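Local structure of CurF (Lyngbya majuscula, 2Q35) at residues V13-M18 with I52-G57. The protein probably catalyses a decarboxylation in polyketide chain beta-branching, as the crotonase-fold ECH2 domain of CurF. The protein carries 1 engineered substitution. Numbering follows the deposited sequence.
Sequences VVQITM and ILTGYG
Val14, Ile16 and Met18 meet Ile52 and Thr54 through four backbone hydrogen bonds that zip strand 13-18 and the 52-54 part of strand 50-54 together in parallel, the axes of these short segments 4.7 Å apart and turned by 17°. Ile52 N gives to Val14 O and Ile16 N to Ile52 O, Thr54 N to Ile16 O and Met18 N to Thr54 O. On the face bearing Gln15, Thr17, Ile52 and Thr54, the Gln15 chain runs extended, with CG anti to the backbone N (chi1 -177°), and lays its amide across the Thr54 methyl, NE2 to CG2 3.6 Å. The same NE2 donates to Thr17 OG1 at 2.9 Å, close to the amide plane, while OE1 accepts from Gln186 of helix 178-192, which fixes the amide's rotation. An alanine in place of Gln15 would probably leave Thr17 OG1 and Gln186 without this amide partner and uncover the Thr54 methyl. Thr17 and Thr54 lie alongside, pointing the same way; Thr54 OG1 turns to Ala96 O on the next strand. Ile52 CD1 reaches back to Val13 CG1 at 3.8 Å. On the reverse face, Leu53 CD1 packs against Ile16 CG2 at 3.9 Å, and the Met18 chain, bent at chi3 (-67°), brings CE to 4.1 Å from Leu53 CD1. Helix 29-44 covers this side, Phe39 touching Ile16 and Leu35 touching Leu53. Beyond the end of strand 50-54, the Tyr56 ring turns its edge to Met18 O, CD1 3.6 Å away. Strand 13-18, helix 29-44 and strand 50-54 thus form a beta-alpha-beta crossover between adjacent parallel strands, part of the core sheet of the crotonase fold.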
ATOM      1  N   VAL A  13       1.426  11.212 -28.399  1.00 13.60           N
ATOM      2  CA  VAL A  13       1.641  11.843 -27.087  1.00 13.25           C
ATOM      3  C   VAL A  13       1.434  13.349 -27.247  1.00 13.06           C
ATOM      4  O   VAL A  13       1.980  13.983 -28.188  1.00 14.37           O
ATOM      5  CB  VAL A  13       3.083  11.558 -26.543  1.00 11.79           C
ATOM      6  CG1 VAL A  13       3.284  12.167 -25.181  1.00 15.68           C
ATOM      7  CG2 VAL A  13       3.314  10.066 -26.441  1.00 12.37           C
ATOM      8  N   VAL A  14       0.667  13.936 -26.340  1.00 12.04           N
ATOM      9  CA  VAL A  14       0.431  15.395 -26.381  1.00 12.45           C
ATOM     10  C   VAL A  14       0.713  16.033 -25.036  1.00 14.19           C
ATOM     11  O   VAL A  14       0.725  15.357 -24.020  1.00 14.76           O
ATOM     12  CB  VAL A  14      -0.991  15.768 -26.899  1.00 13.27           C
ATOM     13  CG1 VAL A  14      -1.232  15.122 -28.237  1.00 13.91           C
ATOM     14  CG2 VAL A  14      -2.033  15.370 -25.887  1.00 15.19           C
ATOM     15  N   GLN A  15       0.986  17.329 -25.048  1.00 13.72           N
ATOM     16  CA  GLN A  15       1.283  18.034 -23.827  1.00 13.94           C
ATOM     17  C   GLN A  15       0.296  19.171 -23.634  1.00 13.93           C
ATOM     18  O   GLN A  15       0.076  19.970 -24.547  1.00 14.09           O
ATOM     19  CB  GLN A  15       2.743  18.552 -23.882  1.00 13.90           C
ATOM     20  CG  GLN A  15       3.203  19.258 -22.595  1.00 13.37           C
ATOM     21  CD  GLN A  15       4.654  19.735 -22.699  1.00 14.83           C
ATOM     22  OE1 GLN A  15       5.501  18.989 -23.171  1.00 16.44           O
ATOM     23  NE2 GLN A  15       4.922  20.985 -22.304  1.00 16.05           N
ATOM     24  N   ILE A  16      -0.294  19.241 -22.435  1.00 14.31           N
ATOM     25  CA  ILE A  16      -1.152  20.372 -22.045  1.00 15.16           C
ATOM     26  C   ILE A  16      -0.395  21.149 -20.988  1.00 14.95           C
ATOM     27  O   ILE A  16      -0.070  20.607 -19.929  1.00 15.13           O
ATOM     28  CB  ILE A  16      -2.500  19.891 -21.489  1.00 15.95           C
ATOM     29  CG1 ILE A  16      -3.313  19.208 -22.612  1.00 15.84           C
ATOM     30  CG2 ILE A  16      -3.280  21.064 -20.880  1.00 15.34           C
ATOM     31  CD1 ILE A  16      -4.697  18.571 -22.164  1.00 16.07           C
ATOM     32  N   THR A  17      -0.093  22.408 -21.294  1.00 15.91           N
ATOM     33  CA  THR A  17       0.794  23.215 -20.480  1.00 15.05           C
ATOM     34  C   THR A  17       0.015  24.360 -19.910  1.00 14.47           C
ATOM     35  O   THR A  17      -0.541  25.159 -20.660  1.00 15.09           O
ATOM     36  CB  THR A  17       1.958  23.784 -21.346  1.00 16.19           C
ATOM     37  OG1 THR A  17       2.620  22.686 -21.977  1.00 14.01           O
ATOM     38  CG2 THR A  17       2.961  24.556 -20.500  1.00 16.45           C
ATOM     39  N   MET A  18       0.004  24.442 -18.585  1.00 14.88           N
ATOM     40  CA  MET A  18      -0.648  25.545 -17.864  1.00 14.33           C
ATOM     41  C   MET A  18       0.337  26.669 -17.633  1.00 15.36           C
ATOM     42  O   MET A  18       1.400  26.456 -17.046  1.00 14.63           O
ATOM     43  CB  MET A  18      -1.185  25.078 -16.492  1.00 14.84           C
ATOM     44  CG  MET A  18      -2.293  24.027 -16.579  1.00 14.01           C
ATOM     45  SD  MET A  18      -2.739  23.321 -14.981  1.00 15.90           S
ATOM     46  CE  MET A  18      -1.257  22.419 -14.534  1.00 15.00           C
ATOM     47  N   ILE A  52       0.355  14.557 -21.415  1.00 13.53           N
ATOM     48  CA  ILE A  52       1.254  15.019 -20.372  1.00 14.44           C
ATOM     49  C   ILE A  52       0.753  16.372 -19.905  1.00 13.39           C
ATOM     50  O   ILE A  52       0.712  17.337 -20.696  1.00 15.87           O
ATOM     51  CB  ILE A  52       2.704  15.116 -20.921  1.00 13.03           C
ATOM     52  CG1 ILE A  52       3.147  13.705 -21.356  1.00 18.44           C
ATOM     53  CG2 ILE A  52       3.671  15.661 -19.829  1.00 17.16           C
ATOM     54  CD1 ILE A  52       4.513  13.648 -21.944  1.00 25.26           C
ATOM     55  N   LEU A  53       0.361  16.451 -18.639  1.00 13.02           N
ATOM     56  CA  LEU A  53      -0.101  17.718 -18.057  1.00 13.65           C
ATOM     57  C   LEU A  53       1.028  18.357 -17.253  1.00 13.31           C
ATOM     58  O   LEU A  53       1.599  17.735 -16.372  1.00 13.56           O
ATOM     59  CB  LEU A  53      -1.295  17.453 -17.139  1.00 14.87           C
ATOM     60  CG  LEU A  53      -1.917  18.642 -16.401  1.00 15.05           C
ATOM     61  CD1 LEU A  53      -2.449  19.733 -17.348  1.00 18.25           C
ATOM     62  CD2 LEU A  53      -3.041  18.161 -15.440  1.00 14.42           C
ATOM     63  N   THR A  54       1.320  19.617 -17.531  1.00 13.43           N
ATOM     64  CA  THR A  54       2.466  20.253 -16.865  1.00 13.08           C
ATOM     65  C   THR A  54       2.186  21.745 -16.645  1.00 13.75           C
ATOM     66  O   THR A  54       1.205  22.301 -17.169  1.00 15.24           O
ATOM     67  CB  THR A  54       3.773  19.979 -17.641  1.00 14.42           C
ATOM     68  OG1 THR A  54       4.906  20.191 -16.781  1.00 14.64           O
ATOM     69  CG2 THR A  54       3.896  20.860 -18.900  1.00 13.12           C
ATOM     70  N   GLY A  55       3.056  22.372 -15.856  1.00 13.31           N
ATOM     71  CA  GLY A  55       3.002  23.813 -15.578  1.00 14.10           C
ATOM     72  C   GLY A  55       4.033  24.633 -16.346  1.00 15.36           C
ATOM     73  O   GLY A  55       4.455  24.274 -17.457  1.00 15.94           O
ATOM     74  N   TYR A  56       4.447  25.738 -15.726  1.00 15.52           N
ATOM     75  CA  TYR A  56       5.456  26.622 -16.290  1.00 16.02           C
ATOM     76  C   TYR A  56       6.349  27.055 -15.137  1.00 17.18           C
ATOM     77  O   TYR A  56       5.883  27.235 -13.988  1.00 16.67           O
ATOM     78  CB  TYR A  56       4.781  27.867 -16.869  1.00 17.51           C
ATOM     79  CG  TYR A  56       4.426  28.892 -15.808  1.00 20.92           C
ATOM     80  CD1 TYR A  56       3.229  28.796 -15.087  1.00 25.63           C
ATOM     81  CD2 TYR A  56       5.300  29.936 -15.500  1.00 21.99           C
ATOM     82  CE1 TYR A  56       2.911  29.719 -14.079  1.00 20.41           C
ATOM     83  CE2 TYR A  56       4.986  30.864 -14.497  1.00 24.12           C
ATOM     84  CZ  TYR A  56       3.789  30.746 -13.800  1.00 20.92           C
ATOM     85  OH  TYR A  56       3.476  31.672 -12.822  1.00 25.06           O
ATOM     86  N   GLY A  57       7.623  27.270 -15.443  1.00 16.33           N
ATOM     87  CA  GLY A  57       8.530  27.831 -14.444  1.00 17.66           C
ATOM     88  C   GLY A  57       8.486  27.031 -13.154  1.00 18.52           C
ATOM     89  O   GLY A  57       8.625  25.802 -13.169  1.00 19.12           O
TER